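Local coordinates for protein endonuclease V isoform X2 (Ciona intestinalis, PDB 6OZI) that probably cleaves inosine-containing RNA strands in a metal-ion-dependent reaction, as a eukaryotic member of the endonuclease V family with an RNase H-like fold, at residues D42-C56 / A232-E244. The protein carries 1 engineered substitution. Numbering follows the deposited sequence.
Sequences DVSYSKINHELAVSC and ANKWSRKELKKIE. Engineered in segment 232-244: Asn233 (natural residue Asp). With nucleotides of chain C.
Asp42 OD2 accepts a hydrogen bond from the amide nitrogen of Asn233, an engineered residue (Asp in the natural sequence), with ND2 to OD2 3.1 Å. The donor comes nearly along the carboxylate C-O direction, the N-H...O angle is 146°, and the carboxylate and amide planes are turned 38° apart. Both side chains stand anti to their backbone nitrogens (Asn233 chi1 177°) and run side by side. OD2 also faces phosphate oxygen OP1 of nucleotide DT7 of chain C, and Asp116 lies close to OD1; this cluster is consistent with the acidic, metal-dependent centre of RNase H-like nucleases. Water 1 bridges Ser236 OG, at 2.6 Å, and, through weaker bonds, Val43 O and Asn233 ND2. Also near the start of the segment, Cys56 SG makes a sulfur-aromatic contact at the edge of Trp235, 5.4 Å from the centroid of its five-membered ring.

Farther along the helix the contact turns apolar. Leu240 crosses Leu52 at an angle, CD1 resting 3.7 Å from Leu52 CG, while Val54 CG2 meets Ile243 CD1 tip to tip at 3.7 Å.

At the chain end, the two side-chain oxygens of Glu244 have different partners. OE1 takes Lys241 NZ on its syn lone pair in a 2.7 Å salt bridge, and NZ also bridges to a DNA phosphate; OE2 receives a proton from water 2, at 2.7 Å, which in turn accepts from Lys47 N. Ser46 OG, beside OE2, accepts from Asn49 N in an ST motif.

Axis geometry lays helix 227-243 lengthwise along a beta hairpin: its segment 232-243 passes strand 42-45 at 7.0 Å and runs roughly antiparallel to strand 52-56. Alternate residues point away from it, among them Ser55, which bonds Glu97 of helix 86-104, while strand 67-76 flanks the hairpin and supplies Gln67 to Trp235 NE1.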
loop_
_atom_site.group_PDB
_atom_site.type_symbol
_atom_site.label_atom_id
_atom_site.label_comp_id
_atom_site.label_asym_id
_atom_site.label_seq_id
_atom_site.Cartn_x
_atom_site.Cartn_y
_atom_site.Cartn_z
ATOM N N ASP A 42 17.841 3.066 4.688
ATOM C CA ASP A 42 17.079 3.269 3.466
ATOM C C ASP A 42 16.796 4.753 3.287
ATOM O O ASP A 42 17.019 5.566 4.189
ATOM C CB ASP A 42 15.784 2.462 3.484
ATOM C CG ASP A 42 15.311 2.104 2.104
ATOM O OD1 ASP A 42 16.010 2.432 1.116
ATOM O OD2 ASP A 42 14.236 1.480 2.008
ATOM N N VAL A 43 16.304 5.092 2.096
ATOM C CA VAL A 43 15.944 6.458 1.731
ATOM C C VAL A 43 14.574 6.448 1.074
ATOM O O VAL A 43 14.326 5.664 0.152
ATOM C CB VAL A 43 16.981 7.096 0.784
ATOM C CG1 VAL A 43 16.548 8.480 0.399
ATOM C CG2 VAL A 43 18.350 7.164 1.458
ATOM N N SER A 44 13.689 7.311 1.557
ATOM C CA SER A 44 12.411 7.610 0.940
ATOM C C SER A 44 12.506 8.980 0.277
ATOM O O SER A 44 13.223 9.862 0.754
ATOM C CB SER A 44 11.299 7.595 1.989
ATOM O OG SER A 44 10.036 7.889 1.425
ATOM N N TYR A 45 11.786 9.173 -0.823
ATOM C CA TYR A 45 11.869 10.449 -1.517
ATOM C C TYR A 45 10.497 10.871 -2.030
ATOM O O TYR A 45 9.623 10.038 -2.283
ATOM C CB TYR A 45 12.888 10.394 -2.667
ATOM C CG TYR A 45 12.473 9.527 -3.832
ATOM C CD1 TYR A 45 12.714 8.156 -3.830
ATOM C CD2 TYR A 45 11.849 10.083 -4.945
ATOM C CE1 TYR A 45 12.339 7.365 -4.903
ATOM C CE2 TYR A 45 11.470 9.304 -6.017
ATOM C CZ TYR A 45 11.714 7.946 -5.991
ATOM O OH TYR A 45 11.331 7.174 -7.064
ATOM N N SER A 46 10.319 12.183 -2.166
ATOM C CA SER A 46 9.067 12.755 -2.641
ATOM C C SER A 46 9.117 12.978 -4.144
ATOM O O SER A 46 10.118 13.466 -4.678
ATOM C CB SER A 46 8.772 14.081 -1.938
ATOM O OG SER A 46 7.489 14.575 -2.296
ATOM N N LYS A 47 8.040 12.598 -4.827
ATOM C CA LYS A 47 7.885 12.924 -6.235
ATOM C C LYS A 47 7.230 14.283 -6.453
ATOM O O LYS A 47 7.377 14.862 -7.534
ATOM C CB LYS A 47 7.081 11.828 -6.936
ATOM C CG LYS A 47 7.923 10.598 -7.249
ATOM C CD LYS A 47 7.215 9.633 -8.176
ATOM C CE LYS A 47 8.168 8.544 -8.652
ATOM N NZ LYS A 47 7.595 7.746 -9.772
ATOM N N ILE A 48 6.513 14.795 -5.449
ATOM C CA ILE A 48 5.948 16.142 -5.510
ATOM C C ILE A 48 7.050 17.192 -5.409
ATOM O O ILE A 48 7.207 18.042 -6.293
ATOM C CB ILE A 48 4.899 16.324 -4.398
ATOM C CG1 ILE A 48 4.048 15.055 -4.268
ATOM C CG2 ILE A 48 4.026 17.535 -4.677
ATOM C CD1 ILE A 48 3.185 15.006 -3.014
ATOM N N ASN A 49 7.815 17.159 -4.314
ATOM C CA ASN A 49 8.965 18.035 -4.090
ATOM C C ASN A 49 10.220 17.189 -4.271
ATOM O O ASN A 49 10.614 16.455 -3.361
ATOM C CB ASN A 49 8.932 18.657 -2.698
ATOM C CG ASN A 49 7.522 18.826 -2.165
ATOM O OD1 ASN A 49 6.861 19.829 -2.434
ATOM N ND2 ASN A 49 7.055 17.845 -1.400
ATOM N N HIS A 50 10.854 17.314 -5.439
ATOM C CA HIS A 50 11.958 16.428 -5.803
ATOM C C HIS A 50 13.118 16.504 -4.816
ATOM O O HIS A 50 13.801 15.500 -4.584
ATOM C CB HIS A 50 12.443 16.756 -7.212
ATOM C CG HIS A 50 11.583 16.176 -8.290
ATOM N ND1 HIS A 50 12.046 15.237 -9.186
ATOM C CD2 HIS A 50 10.285 16.394 -8.608
ATOM C CE1 HIS A 50 11.071 14.908 -10.017
ATOM N NE2 HIS A 50 9.993 15.595 -9.686
ATOM N N GLU A 51 13.365 17.677 -4.240
ATOM C CA GLU A 51 14.484 17.823 -3.314
ATOM C C GLU A 51 14.252 17.061 -2.015
ATOM O O GLU A 51 15.207 16.551 -1.417
ATOM C CB GLU A 51 14.690 19.309 -3.011
ATOM C CG GLU A 51 13.626 19.897 -2.074
ATOM C CD GLU A 51 12.294 20.183 -2.757
ATOM O OE1 GLU A 51 12.163 19.924 -3.974
ATOM O OE2 GLU A 51 11.369 20.653 -2.062
ATOM N N LEU A 52 12.999 16.940 -1.592
ATOM C CA LEU A 52 12.671 16.456 -0.259
ATOM C C LEU A 52 12.866 14.944 -0.162
ATOM O O LEU A 52 12.282 14.183 -0.940
ATOM C CB LEU A 52 11.236 16.852 0.078
ATOM C CG LEU A 52 10.576 16.146 1.249
ATOM C CD1 LEU A 52 11.304 16.537 2.523
ATOM C CD2 LEU A 52 9.110 16.529 1.330
ATOM N N ALA A 53 13.681 14.507 0.797
ATOM C CA ALA A 53 13.862 13.082 1.034
ATOM C C ALA A 53 14.066 12.858 2.524
ATOM O O ALA A 53 14.268 13.797 3.295
ATOM C CB ALA A 53 15.040 12.526 0.228
ATOM N N VAL A 54 14.001 11.592 2.930
ATOM C CA VAL A 54 14.206 11.198 4.321
ATOM C C VAL A 54 15.045 9.926 4.336
ATOM O O VAL A 54 14.676 8.932 3.705
ATOM C CB VAL A 54 12.876 10.959 5.059
ATOM C CG1 VAL A 54 13.132 10.368 6.431
ATOM C CG2 VAL A 54 12.068 12.248 5.162
ATOM N N SER A 55 16.175 9.957 5.032
ATOM C CA SER A 55 16.953 8.753 5.271
ATOM C C SER A 55 16.544 8.135 6.603
ATOM O O SER A 55 15.959 8.791 7.464
ATOM C CB SER A 55 18.452 9.058 5.263
ATOM O OG SER A 55 18.829 9.856 6.370
ATOM N N CYS A 56 16.832 6.844 6.755
ATOM C CA CYS A 56 16.555 6.147 8.003
ATOM C C CYS A 56 17.615 5.083 8.236
ATOM O O CYS A 56 17.992 4.352 7.313
ATOM C CB CYS A 56 15.167 5.489 8.004
ATOM S SG CYS A 56 14.809 4.488 9.488
ATOM N N ALA A 232 13.830 -0.086 8.102
ATOM C CA ALA A 232 14.392 1.152 7.550
ATOM C C ALA A 232 13.495 1.733 6.459
ATOM O O ALA A 232 13.239 2.950 6.426
ATOM C CB ALA A 232 15.805 0.909 7.016
ATOM N N ASN A 233 12.998 0.869 5.566
ATOM C CA ASN A 233 12.094 1.320 4.512
ATOM C C ASN A 233 10.808 1.899 5.098
ATOM O O ASN A 233 10.365 2.993 4.709
ATOM C CB ASN A 233 11.809 0.147 3.568
ATOM C CG ASN A 233 10.811 0.488 2.471
ATOM O OD1 ASN A 233 9.704 -0.054 2.438
ATOM N ND2 ASN A 233 11.192 1.397 1.575
ATOM N N LYS A 234 10.230 1.210 6.087
ATOM C CA LYS A 234 8.972 1.682 6.652
ATOM C C LYS A 234 9.128 3.055 7.302
ATOM O O LYS A 234 8.402 3.996 6.960
ATOM C CB LYS A 234 8.403 0.671 7.648
ATOM C CG LYS A 234 7.146 1.203 8.342
ATOM C CD LYS A 234 6.499 0.198 9.307
ATOM C CE LYS A 234 7.430 -0.227 10.420
ATOM N NZ LYS A 234 6.774 -1.266 11.267
ATOM N N TRP A 235 10.085 3.199 8.227
ATOM C CA TRP A 235 10.170 4.451 8.976
ATOM C C TRP A 235 10.588 5.611 8.076
ATOM O O TRP A 235 10.091 6.738 8.242
ATOM C CB TRP A 235 11.119 4.315 10.167
ATOM C CG TRP A 235 10.780 3.179 11.132
ATOM C CD1 TRP A 235 11.608 2.164 11.516
ATOM C CD2 TRP A 235 9.526 2.942 11.800
ATOM N NE1 TRP A 235 10.961 1.329 12.391
ATOM C CE2 TRP A 235 9.682 1.779 12.578
ATOM C CE3 TRP A 235 8.292 3.605 11.822
ATOM C CZ2 TRP A 235 8.656 1.265 13.369
ATOM C CZ3 TRP A 235 7.270 3.089 12.611
ATOM C CH2 TRP A 235 7.460 1.931 13.370
ATOM N N SER A 236 11.496 5.367 7.118
ATOM C CA SER A 236 11.843 6.444 6.192
ATOM C C SER A 236 10.608 6.922 5.430
ATOM O O SER A 236 10.357 8.134 5.330
ATOM C CB SER A 236 12.942 5.996 5.226
ATOM O OG SER A 236 12.474 4.992 4.350
ATOM N N ARG A 237 9.796 5.974 4.927
ATOM C CA ARG A 237 8.613 6.343 4.145
ATOM C C ARG A 237 7.592 7.089 4.997
ATOM O O ARG A 237 7.036 8.112 4.572
ATOM C CB ARG A 237 7.947 5.097 3.563
ATOM C CG ARG A 237 6.720 5.430 2.720
ATOM C CD ARG A 237 5.879 4.203 2.369
ATOM N NE ARG A 237 6.634 3.079 1.834
ATOM C CZ ARG A 237 6.766 1.922 2.486
ATOM N NH1 ARG A 237 6.181 1.758 3.672
ATOM N NH2 ARG A 237 7.464 0.924 1.953
ATOM N N LYS A 238 7.333 6.583 6.202
ATOM C CA LYS A 238 6.329 7.187 7.069
ATOM C C LYS A 238 6.712 8.617 7.420
ATOM O O LYS A 238 5.885 9.536 7.331
ATOM C CB LYS A 238 6.155 6.331 8.325
ATOM C CG LYS A 238 5.256 6.929 9.393
ATOM C CD LYS A 238 5.153 5.992 10.592
ATOM C CE LYS A 238 4.358 6.618 11.731
ATOM N NZ LYS A 238 4.163 5.661 12.862
ATOM N N GLU A 239 7.974 8.829 7.799
ATOM C CA GLU A 239 8.397 10.184 8.104
ATOM C C GLU A 239 8.298 11.075 6.873
ATOM O O GLU A 239 7.873 12.230 6.977
ATOM C CB GLU A 239 9.816 10.194 8.669
ATOM C CG GLU A 239 10.341 11.595 8.996
ATOM C CD GLU A 239 9.602 12.270 10.143
ATOM O OE1 GLU A 239 8.876 11.580 10.891
ATOM O OE2 GLU A 239 9.748 13.502 10.302
ATOM N N LEU A 240 8.633 10.549 5.690
ATOM C CA LEU A 240 8.503 11.374 4.489
ATOM C C LEU A 240 7.054 11.802 4.269
ATOM O O LEU A 240 6.775 12.976 3.997
ATOM C CB LEU A 240 9.027 10.633 3.258
ATOM C CG LEU A 240 8.790 11.460 1.987
ATOM C CD1 LEU A 240 9.867 12.514 1.798
ATOM C CD2 LEU A 240 8.692 10.586 0.776
ATOM N N LYS A 241 6.113 10.862 4.410
ATOM C CA LYS A 241 4.706 11.203 4.243
ATOM C C LYS A 241 4.225 12.193 5.293
ATOM O O LYS A 241 3.298 12.965 5.025
ATOM C CB LYS A 241 3.837 9.944 4.276
ATOM C CG LYS A 241 3.339 9.518 2.907
ATOM C CD LYS A 241 4.469 9.063 2.006
ATOM C CE LYS A 241 3.952 8.781 0.603
ATOM N NZ LYS A 241 3.441 10.027 -0.055
ATOM N N LYS A 242 4.827 12.194 6.485
ATOM C CA LYS A 242 4.397 13.164 7.490
ATOM C C LYS A 242 4.756 14.591 7.093
ATOM O O LYS A 242 3.943 15.506 7.262
ATOM C CB LYS A 242 4.994 12.824 8.855
ATOM C CG LYS A 242 4.087 11.969 9.712
ATOM C CD LYS A 242 4.791 11.505 10.972
ATOM C CE LYS A 242 4.159 10.224 11.512
ATOM N NZ LYS A 242 4.871 9.718 12.723
ATOM N N ILE A 243 5.951 14.799 6.535
ATOM C CA ILE A 243 6.442 16.143 6.234
ATOM C C ILE A 243 6.213 16.548 4.790
ATOM O O ILE A 243 6.563 17.672 4.414
ATOM C CB ILE A 243 7.943 16.265 6.565
ATOM C CG1 ILE A 243 8.767 15.422 5.588
ATOM C CG2 ILE A 243 8.207 15.833 7.993
ATOM C CD1 ILE A 243 10.228 15.339 5.943
ATOM N N GLU A 244 5.652 15.674 3.968
ATOM C CA GLU A 244 5.487 15.978 2.555
ATOM C C GLU A 244 4.478 17.102 2.368
ATOM O O GLU A 244 3.475 17.179 3.081
ATOM C CB GLU A 244 5.052 14.726 1.796
ATOM C CG GLU A 244 5.135 14.833 0.286
ATOM C CD GLU A 244 5.028 13.472 -0.381
ATOM O OE1 GLU A 244 4.434 12.556 0.233
ATOM O OE2 GLU A 244 5.546 13.314 -1.508
ATOM O OXT GLU A 244 4.652 17.967 1.508
ATOM P P DT C 7 13.901 0.426 -1.723
ATOM O OP1 DT C 7 13.988 0.362 -0.252
ATOM O OP2 DT C 7 13.251 -0.683 -2.455
ATOM O "O5'" DT C 7 13.187 1.787 -2.168
ATOM C "C5'" DT C 7 13.545 3.033 -1.576
ATOM C "C4'" DT C 7 12.724 4.151 -2.191
ATOM O "O4'" DT C 7 12.774 4.029 -3.643
ATOM C "C3'" DT C 7 11.237 4.129 -1.811
ATOM O "O3'" DT C 7 10.743 5.439 -1.684
ATOM C "C2'" DT C 7 10.600 3.417 -2.992
ATOM C "C1'" DT C 7 11.461 3.918 -4.147
ATOM N N1 DT C 7 11.433 2.991 -5.310
ATOM C C2 DT C 7 10.887 3.431 -6.493
ATOM O O2 DT C 7 10.472 4.563 -6.652
ATOM N N3 DT C 7 10.868 2.501 -7.498
ATOM C C4 DT C 7 11.309 1.188 -7.433
ATOM O O4 DT C 7 11.240 0.425 -8.391
ATOM C C5 DT C 7 11.855 0.781 -6.156
ATOM C C7 DT C 7 12.369 -0.620 -5.971
ATOM C C6 DT C 7 11.882 1.690 -5.161
ATOM P P DA C 8 9.193 5.699 -1.331
ATOM O OP1 DA C 8 9.132 6.986 -0.612
ATOM O OP2 DA C 8 8.622 4.487 -0.700
ATOM O "O5'" DA C 8 8.500 5.905 -2.759
ATOM C "C5'" DA C 8 8.882 7.015 -3.578
ATOM C "C4'" DA C 8 7.757 7.437 -4.516
ATOM O "O4'" DA C 8 7.709 6.560 -5.662
ATOM C "C3'" DA C 8 6.355 7.414 -3.927
ATOM O "O3'" DA C 8 5.580 8.402 -4.563
ATOM C "C2'" DA C 8 5.862 6.010 -4.271
ATOM C "C1'" DA C 8 6.561 5.734 -5.600
ATOM N N9 DA C 8 7.009 4.354 -5.763
ATOM C C8 DA C 8 7.654 3.578 -4.846
ATOM N N7 DA C 8 7.959 2.380 -5.291
ATOM C C5 DA C 8 7.483 2.376 -6.591
ATOM C C6 DA C 8 7.482 1.394 -7.611
ATOM N N6 DA C 8 8.005 0.166 -7.469
ATOM N N1 DA C 8 6.927 1.730 -8.792
ATOM C C2 DA C 8 6.405 2.951 -8.935
ATOM N N3 DA C 8 6.336 3.944 -8.054
ATOM C C4 DA C 8 6.899 3.589 -6.895
ATOM P P A C 6 15.602 -3.253 -5.672
ATOM O OP1 A C 6 15.572 -3.998 -4.389
ATOM O OP2 A C 6 14.431 -3.292 -6.586
ATOM O "O5'" A C 6 15.917 -1.735 -5.310
ATOM C "C5'" A C 6 16.906 -1.404 -4.345
ATOM C "C4'" A C 6 16.930 0.080 -4.100
ATOM O "O4'" A C 6 17.254 0.757 -5.337
ATOM C "C3'" A C 6 15.600 0.677 -3.681
ATOM O "O3'" A C 6 15.389 0.581 -2.287
ATOM C "C2'" A C 6 15.682 2.111 -4.189
ATOM O "O2'" A C 6 16.433 2.921 -3.298
ATOM C "C1'" A C 6 16.495 1.937 -5.461
ATOM N N9 A C 6 15.688 1.835 -6.691
ATOM C C8 A C 6 15.588 0.745 -7.525
ATOM N N7 A C 6 14.842 0.954 -8.582
ATOM C C5 A C 6 14.439 2.274 -8.444
ATOM C C6 A C 6 13.635 3.110 -9.243
ATOM N N6 A C 6 13.064 2.721 -10.389
ATOM N N1 A C 6 13.437 4.380 -8.820
ATOM C C2 A C 6 14.004 4.775 -7.673
ATOM N N3 A C 6 14.780 4.085 -6.841
ATOM C C4 A C 6 14.963 2.832 -7.291
HETATM O O HOH W 1 12.172 4.017 1.952
HETATM O O HOH W 2 5.926 11.705 -3.659
#